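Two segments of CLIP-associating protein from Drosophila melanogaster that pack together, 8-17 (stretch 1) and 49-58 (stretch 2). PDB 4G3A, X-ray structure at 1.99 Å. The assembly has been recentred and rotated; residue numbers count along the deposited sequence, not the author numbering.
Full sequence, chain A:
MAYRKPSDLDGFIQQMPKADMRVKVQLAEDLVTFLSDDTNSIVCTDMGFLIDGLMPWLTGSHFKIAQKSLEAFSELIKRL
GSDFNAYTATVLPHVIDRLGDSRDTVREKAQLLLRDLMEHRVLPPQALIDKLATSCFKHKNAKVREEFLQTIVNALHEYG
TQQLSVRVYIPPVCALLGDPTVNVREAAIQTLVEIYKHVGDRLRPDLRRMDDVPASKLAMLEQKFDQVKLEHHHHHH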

ATOM      1  N   ASP A   8      14.596 -25.377   4.296  1.00 52.20           N
ATOM      2  CA  ASP A   8      14.041 -24.561   5.374  1.00 54.36           C
ATOM      3  C   ASP A   8      14.488 -23.108   5.281  1.00 48.18           C
ATOM      4  O   ASP A   8      15.299 -22.746   4.424  1.00 48.20           O
ATOM      5  CB  ASP A   8      14.405 -25.144   6.738  1.00 56.58           C
ATOM      6  CG  ASP A   8      15.894 -25.229   6.949  1.00 56.24           C
ATOM      7  OD1 ASP A   8      16.317 -25.873   7.931  1.00 65.58           O
ATOM      8  OD2 ASP A   8      16.640 -24.659   6.128  1.00 51.43           O
ATOM      9  N   LEU A   9      13.958 -22.279   6.171  1.00 46.65           N
ATOM     10  CA  LEU A   9      14.279 -20.855   6.150  1.00 56.05           C
ATOM     11  C   LEU A   9      15.782 -20.576   6.217  1.00 53.45           C
ATOM     12  O   LEU A   9      16.305 -19.770   5.447  1.00 48.24           O
ATOM     13  CB  LEU A   9      13.554 -20.133   7.284  1.00 56.62           C
ATOM     14  CG  LEU A   9      12.316 -19.325   6.904  1.00 59.68           C
ATOM     15  CD1 LEU A   9      12.627 -17.859   7.063  1.00 71.38           C
ATOM     16  CD2 LEU A   9      11.866 -19.626   5.482  1.00 53.84           C
ATOM     17  N   ASP A  10      16.478 -21.251   7.128  1.00 49.56           N
ATOM     18  CA  ASP A  10      17.914 -21.044   7.277  1.00 46.23           C
ATOM     19  C   ASP A  10      18.643 -21.299   5.963  1.00 53.18           C
ATOM     20  O   ASP A  10      19.574 -20.575   5.606  1.00 47.41           O
ATOM     21  CB  ASP A  10      18.476 -21.930   8.392  1.00 67.59           C
ATOM     22  CG  ASP A  10      18.213 -21.358   9.773  1.00 70.02           C
ATOM     23  OD1 ASP A  10      18.337 -20.124   9.933  1.00 74.69           O
ATOM     24  OD2 ASP A  10      17.891 -22.138  10.694  1.00 69.17           O
ATOM     25  N   GLY A  11      18.205 -22.326   5.242  1.00 53.50           N
ATOM     26  CA  GLY A  11      18.743 -22.627   3.927  1.00 50.12           C
ATOM     27  C   GLY A  11      18.585 -21.478   2.942  1.00 50.99           C
ATOM     28  O   GLY A  11      19.525 -21.143   2.221  1.00 53.33           O
ATOM     29  N   PHE A  12      17.395 -20.878   2.895  1.00 48.89           N
ATOM     30  CA  PHE A  12      17.175 -19.729   2.026  1.00 49.21           C
ATOM     31  C   PHE A  12      18.083 -18.574   2.437  1.00 50.84           C
ATOM     32  O   PHE A  12      18.764 -17.979   1.607  1.00 51.58           O
ATOM     33  CB  PHE A  12      15.708 -19.271   2.068  1.00 56.07           C
ATOM     34  CG  PHE A  12      14.785 -20.103   1.220  1.00 56.86           C
ATOM     35  CD1 PHE A  12      14.742 -19.930  -0.155  1.00 53.81           C
ATOM     36  CD2 PHE A  12      13.954 -21.051   1.798  1.00 56.33           C
ATOM     37  CE1 PHE A  12      13.895 -20.695  -0.939  1.00 57.58           C
ATOM     38  CE2 PHE A  12      13.103 -21.818   1.021  1.00 56.72           C
ATOM     39  CZ  PHE A  12      13.075 -21.642  -0.350  1.00 59.90           C
ATOM     40  N   ILE A  13      18.083 -18.261   3.729  1.00 48.10           N
ATOM     41  CA  ILE A  13      18.862 -17.144   4.251  1.00 54.66           C
ATOM     42  C   ILE A  13      20.344 -17.259   3.876  1.00 62.27           C
ATOM     43  O   ILE A  13      20.961 -16.288   3.442  1.00 67.72           O
ATOM     44  CB  ILE A  13      18.730 -17.049   5.781  1.00 56.11           C
ATOM     45  CG1 ILE A  13      17.288 -16.710   6.172  1.00 57.34           C
ATOM     46  CG2 ILE A  13      19.707 -16.022   6.337  1.00 61.32           C
ATOM     47  CD1 ILE A  13      16.926 -17.111   7.591  1.00 53.73           C
ATOM     48  N   GLN A  14      20.908 -18.449   4.036  1.00 61.13           N
ATOM     49  CA  GLN A  14      22.329 -18.651   3.766  1.00 65.33           C
ATOM     50  C   GLN A  14      22.686 -18.429   2.297  1.00 64.54           C
ATOM     51  O   GLN A  14      23.724 -17.847   1.982  1.00 70.31           O
ATOM     52  CB  GLN A  14      22.763 -20.048   4.225  1.00 77.63           C
ATOM     53  CG  GLN A  14      22.655 -20.246   5.730  1.00 86.16           C
ATOM     54  CD  GLN A  14      22.535 -21.702   6.128  1.00 98.03           C
ATOM     55  OE1 GLN A  14      22.320 -22.575   5.284  1.00104.37           O
ATOM     56  NE2 GLN A  14      22.669 -21.975   7.423  1.00 98.76           N
ATOM     57  N   GLN A  15      21.809 -18.872   1.404  1.00 61.36           N
ATOM     58  CA  GLN A  15      22.105 -18.883  -0.021  1.00 66.20           C
ATOM     59  C   GLN A  15      21.788 -17.565  -0.719  1.00 74.54           C
ATOM     60  O   GLN A  15      22.211 -17.344  -1.853  1.00 77.16           O
ATOM     61  CB  GLN A  15      21.340 -20.019  -0.691  1.00 75.41           C
ATOM     62  CG  GLN A  15      22.058 -20.622  -1.873  1.00 88.31           C
ATOM     63  CD  GLN A  15      21.206 -21.638  -2.601  1.00 97.48           C
ATOM     64  OE1 GLN A  15      20.499 -22.437  -1.980  1.00 94.00           O
ATOM     65  NE2 GLN A  15      21.263 -21.610  -3.929  1.00103.94           N
HETATM   66  N   MSE A  16      21.036 -16.699  -0.042  1.00 73.59           N
HETATM   67  CA  MSE A  16      20.624 -15.417  -0.609  1.00 77.81           C
HETATM   68  C   MSE A  16      21.773 -14.449  -0.897  1.00 90.24           C
HETATM   69  O   MSE A  16      21.855 -13.897  -1.992  1.00 96.28           O
HETATM   70  CB  MSE A  16      19.564 -14.743   0.278  1.00 66.87           C
HETATM   71  CG  MSE A  16      18.141 -15.162  -0.044  1.00 57.21           C
HETATM   72 SE   MSE A  16      16.876 -14.850   1.412  1.00 66.75          SE
HETATM   73  CE  MSE A  16      16.246 -13.037   0.979  1.00 49.55           C
ATOM     74  N   PRO A  17      22.656 -14.224   0.086  1.00 98.79           N
ATOM     75  CA  PRO A  17      23.723 -13.243  -0.131  1.00107.25           C
ATOM     76  C   PRO A  17      24.560 -13.555  -1.369  1.00117.26           C
ATOM     77  O   PRO A  17      24.635 -12.729  -2.278  1.00119.59           O
ATOM     78  CB  PRO A  17      24.576 -13.370   1.134  1.00107.91           C
ATOM     79  CG  PRO A  17      23.631 -13.870   2.170  1.00107.09           C
ATOM     80  CD  PRO A  17      22.695 -14.790   1.446  1.00103.95           C
ATOM     81  N   PHE A  49      17.358 -11.903  10.004  1.00 49.60           N
ATOM     82  CA  PHE A  49      18.272 -12.253   8.923  1.00 54.34           C
ATOM     83  C   PHE A  49      17.543 -12.388   7.591  1.00 51.71           C
ATOM     84  O   PHE A  49      18.072 -12.020   6.544  1.00 48.97           O
ATOM     85  CB  PHE A  49      19.017 -13.555   9.228  1.00 65.22           C
ATOM     86  CG  PHE A  49      20.140 -13.402  10.209  1.00 75.77           C
ATOM     87  CD1 PHE A  49      21.125 -12.448  10.012  1.00 80.65           C
ATOM     88  CD2 PHE A  49      20.229 -14.234  11.312  1.00 84.20           C
ATOM     89  CE1 PHE A  49      22.166 -12.316  10.910  1.00 89.62           C
ATOM     90  CE2 PHE A  49      21.267 -14.107  12.211  1.00 90.33           C
ATOM     91  CZ  PHE A  49      22.237 -13.146  12.010  1.00 92.72           C
ATOM     92  N   LEU A  50      16.331 -12.933   7.628  1.00 51.32           N
ATOM     93  CA  LEU A  50      15.553 -13.066   6.404  1.00 45.22           C
ATOM     94  C   LEU A  50      15.088 -11.695   5.947  1.00 44.41           C
ATOM     95  O   LEU A  50      15.127 -11.384   4.755  1.00 45.94           O
ATOM     96  CB  LEU A  50      14.361 -14.002   6.594  1.00 37.46           C
ATOM     97  CG  LEU A  50      13.485 -14.117   5.344  1.00 42.58           C
ATOM     98  CD1 LEU A  50      14.311 -14.592   4.159  1.00 46.61           C
ATOM     99  CD2 LEU A  50      12.307 -15.044   5.586  1.00 36.28           C
ATOM    100  N   ILE A  51      14.653 -10.879   6.902  1.00 49.70           N
ATOM    101  CA  ILE A  51      14.229  -9.506   6.615  1.00 48.23           C
ATOM    102  C   ILE A  51      15.347  -8.718   5.957  1.00 49.96           C
ATOM    103  O   ILE A  51      15.138  -8.067   4.935  1.00 46.60           O
ATOM    104  CB  ILE A  51      13.806  -8.764   7.884  1.00 43.19           C
ATOM    105  CG1 ILE A  51      12.654  -9.503   8.562  1.00 40.03           C
ATOM    106  CG2 ILE A  51      13.430  -7.309   7.554  1.00 44.43           C
ATOM    107  CD1 ILE A  51      11.397  -9.623   7.690  1.00 43.66           C
ATOM    108  N   ASP A  52      16.539  -8.793   6.544  1.00 58.90           N
ATOM    109  CA  ASP A  52      17.703  -8.106   6.004  1.00 59.33           C
ATOM    110  C   ASP A  52      17.992  -8.602   4.592  1.00 58.76           C
ATOM    111  O   ASP A  52      18.330  -7.816   3.707  1.00 60.43           O
ATOM    112  CB  ASP A  52      18.925  -8.319   6.900  1.00 66.29           C
ATOM    113  CG  ASP A  52      18.729  -7.773   8.307  1.00 67.13           C
ATOM    114  OD1 ASP A  52      17.870  -6.884   8.497  1.00 65.75           O
ATOM    115  OD2 ASP A  52      19.441  -8.236   9.224  1.00 68.16           O
ATOM    116  N   GLY A  53      17.846  -9.908   4.387  1.00 58.15           N
ATOM    117  CA  GLY A  53      18.116 -10.514   3.093  1.00 51.61           C
ATOM    118  C   GLY A  53      17.163 -10.055   2.003  1.00 48.40           C
ATOM    119  O   GLY A  53      17.558  -9.897   0.847  1.00 42.27           O
ATOM    120  N   LEU A  54      15.902  -9.849   2.364  1.00 39.61           N
ATOM    121  CA  LEU A  54      14.893  -9.451   1.393  1.00 42.89           C
ATOM    122  C   LEU A  54      15.106  -8.008   0.925  1.00 50.98           C
ATOM    123  O   LEU A  54      14.680  -7.625  -0.166  1.00 52.83           O
ATOM    124  CB  LEU A  54      13.490  -9.598   1.995  1.00 40.35           C
ATOM    125  CG  LEU A  54      12.994 -11.023   2.230  1.00 42.08           C
ATOM    126  CD1 LEU A  54      11.724 -11.018   3.058  1.00 38.95           C
ATOM    127  CD2 LEU A  54      12.770 -11.730   0.904  1.00 37.49           C
HETATM  128  N   MSE A  55      15.769  -7.215   1.760  1.00 49.32           N
HETATM  129  CA  MSE A  55      15.874  -5.774   1.537  1.00 48.35           C
HETATM  130  C   MSE A  55      16.563  -5.381   0.224  1.00 49.76           C
HETATM  131  O   MSE A  55      16.054  -4.532  -0.503  1.00 51.65           O
HETATM  132  CB  MSE A  55      16.507  -5.080   2.745  1.00 47.87           C
HETATM  133  CG  MSE A  55      15.610  -5.084   3.973  1.00 47.88           C
HETATM  134 SE   MSE A  55      13.868  -4.246   3.612  1.00 59.93          SE
HETATM  135  CE  MSE A  55      14.542  -2.573   2.873  1.00 57.38           C
ATOM    136  N   PRO A  56      17.720  -5.994  -0.086  1.00 50.38           N
ATOM    137  CA  PRO A  56      18.346  -5.719  -1.387  1.00 52.02           C
ATOM    138  C   PRO A  56      17.469  -6.129  -2.574  1.00 52.02           C
ATOM    139  O   PRO A  56      17.566  -5.527  -3.641  1.00 54.89           O
ATOM    140  CB  PRO A  56      19.624  -6.566  -1.345  1.00 55.28           C
ATOM    141  CG  PRO A  56      19.941  -6.678   0.102  1.00 54.33           C
ATOM    142  CD  PRO A  56      18.612  -6.762   0.803  1.00 49.47           C
ATOM    143  N   TRP A  57      16.640  -7.152  -2.398  1.00 46.90           N
ATOM    144  CA  TRP A  57      15.720  -7.566  -3.448  1.00 41.27           C
ATOM    145  C   TRP A  57      14.657  -6.473  -3.628  1.00 44.70           C
ATOM    146  O   TRP A  57      14.365  -6.022  -4.738  1.00 41.20           O
ATOM    147  CB  TRP A  57      15.034  -8.876  -3.057  1.00 44.46           C
ATOM    148  CG  TRP A  57      15.918 -10.103  -3.070  1.00 50.02           C
ATOM    149  CD1 TRP A  57      17.276 -10.143  -3.210  1.00 54.87           C
ATOM    150  CD2 TRP A  57      15.487 -11.467  -2.942  1.00 51.25           C
ATOM    151  NE1 TRP A  57      17.718 -11.450  -3.172  1.00 53.00           N
ATOM    152  CE2 TRP A  57      16.640 -12.280  -3.012  1.00 49.92           C
ATOM    153  CE3 TRP A  57      14.239 -12.079  -2.774  1.00 46.33           C
ATOM    154  CZ2 TRP A  57      16.579 -13.668  -2.922  1.00 48.78           C
ATOM    155  CZ3 TRP A  57      14.181 -13.460  -2.686  1.00 49.68           C
ATOM    156  CH2 TRP A  57      15.345 -14.239  -2.757  1.00 46.93           C
ATOM    157  N   LEU A  58      14.069  -6.059  -2.516  1.00 43.54           N
ATOM    158  CA  LEU A  58      13.003  -5.068  -2.552  1.00 43.95           C
ATOM    159  C   LEU A  58      13.521  -3.737  -3.092  1.00 53.40           C
ATOM    160  O   LEU A  58      12.899  -3.132  -3.961  1.00 52.82           O
ATOM    161  CB  LEU A  58      12.427  -4.872  -1.156  1.00 40.46           C
ATOM    162  CG  LEU A  58      11.364  -3.783  -1.019  1.00 35.43           C
ATOM    163  CD1 LEU A  58      10.155  -4.156  -1.843  1.00 33.55           C
ATOM    164  CD2 LEU A  58      11.004  -3.603   0.437  1.00 34.59           C
TER

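Two helical segments lie side by side here, running in roughly the same direction with their axes 39° apart and 9.6 Å from each other at closest approach. No hydrogen bond crosses between them. What joins them is fit: 377 Å² of surface, both sides summed, closed off by apolar side chains, with one large bump seated in one well-made hollow.

The bump is Met 16, present as selenomethionine, and it gives up more area to the contact than any other residue. Its CA-to-CB bond points toward the second helix, and with chi1 at m and chi2 at t the chain reaches across before chi3, near 91°, turns the terminal methyl. The hollow is built by four residues, Leu 50, Gly 53, Leu 54 and Trp 57, spaced as neighbours on a helical surface are. Gly 53 forms the floor. Without a side chain it leaves its backbone open, and Met 16 CE comes within 3.3 Å of Gly 53 C and 3.5 Å of Leu 54 N. A CB built in ideal geometry on Gly 53 would stand 3.0 Å from Met 16 CE, too close for two carbons, in space the methyl now occupies. The rule is plain: a bump this deep needs a gap in the opposing helix, and glycine supplies it.

The walls are apolar. Leu 50 CD1 meets Met 16 SE at 3.8 Å, and Leu 54, although its CB points away, brings CD2 back to 3.7 Å from Met 16 CE. Trp 57 offers a flat wall. Met 16 CE sits over one face of its six-membered ring, 3.9 Å from the centroid and only 9° off the normal, so the methyl makes a CH-pi contact; the selenium stands farther out, 4.9 Å from the same centroid and oblique to it. Lower on the chain, Met 16 CG touches Trp 57 CZ2 at 3.6 Å. A long, flexible, unbranched side chain suits this site because it can follow both the floor and the aromatic wall.

One turn earlier the fit is shallower and the backbones draw closer: the CA atoms of Ile 13 and Leu 50 are 5.7 Å apart, against 6.6 Å for those of Met 16 and Gly 53. The CA-to-CB bond of beta-branched Ile 13 points toward the second helix, and the side chain uses its width. Its CG2 lies 3.9 Å from Phe 49 CB, while its CG1 lies 4.0 Å from Leu 50 CB. Phe 49 contributes near its root, as the end of its side chain leads away and the residue remains exposed. Leu 9 begins sideways, but its end swings in until CD1 lies 3.2 Å from Leu 50 CD2, a very close approach for two methyls. Leu 50 thus serves three partners, Leu 9, Ile 13 and Met 16.

The one side-chain hydrogen bond within either segment caps the first helix: Asp 8 OD2 accepts from Gly 11 N at 2.9 Å, away from the apolar seam.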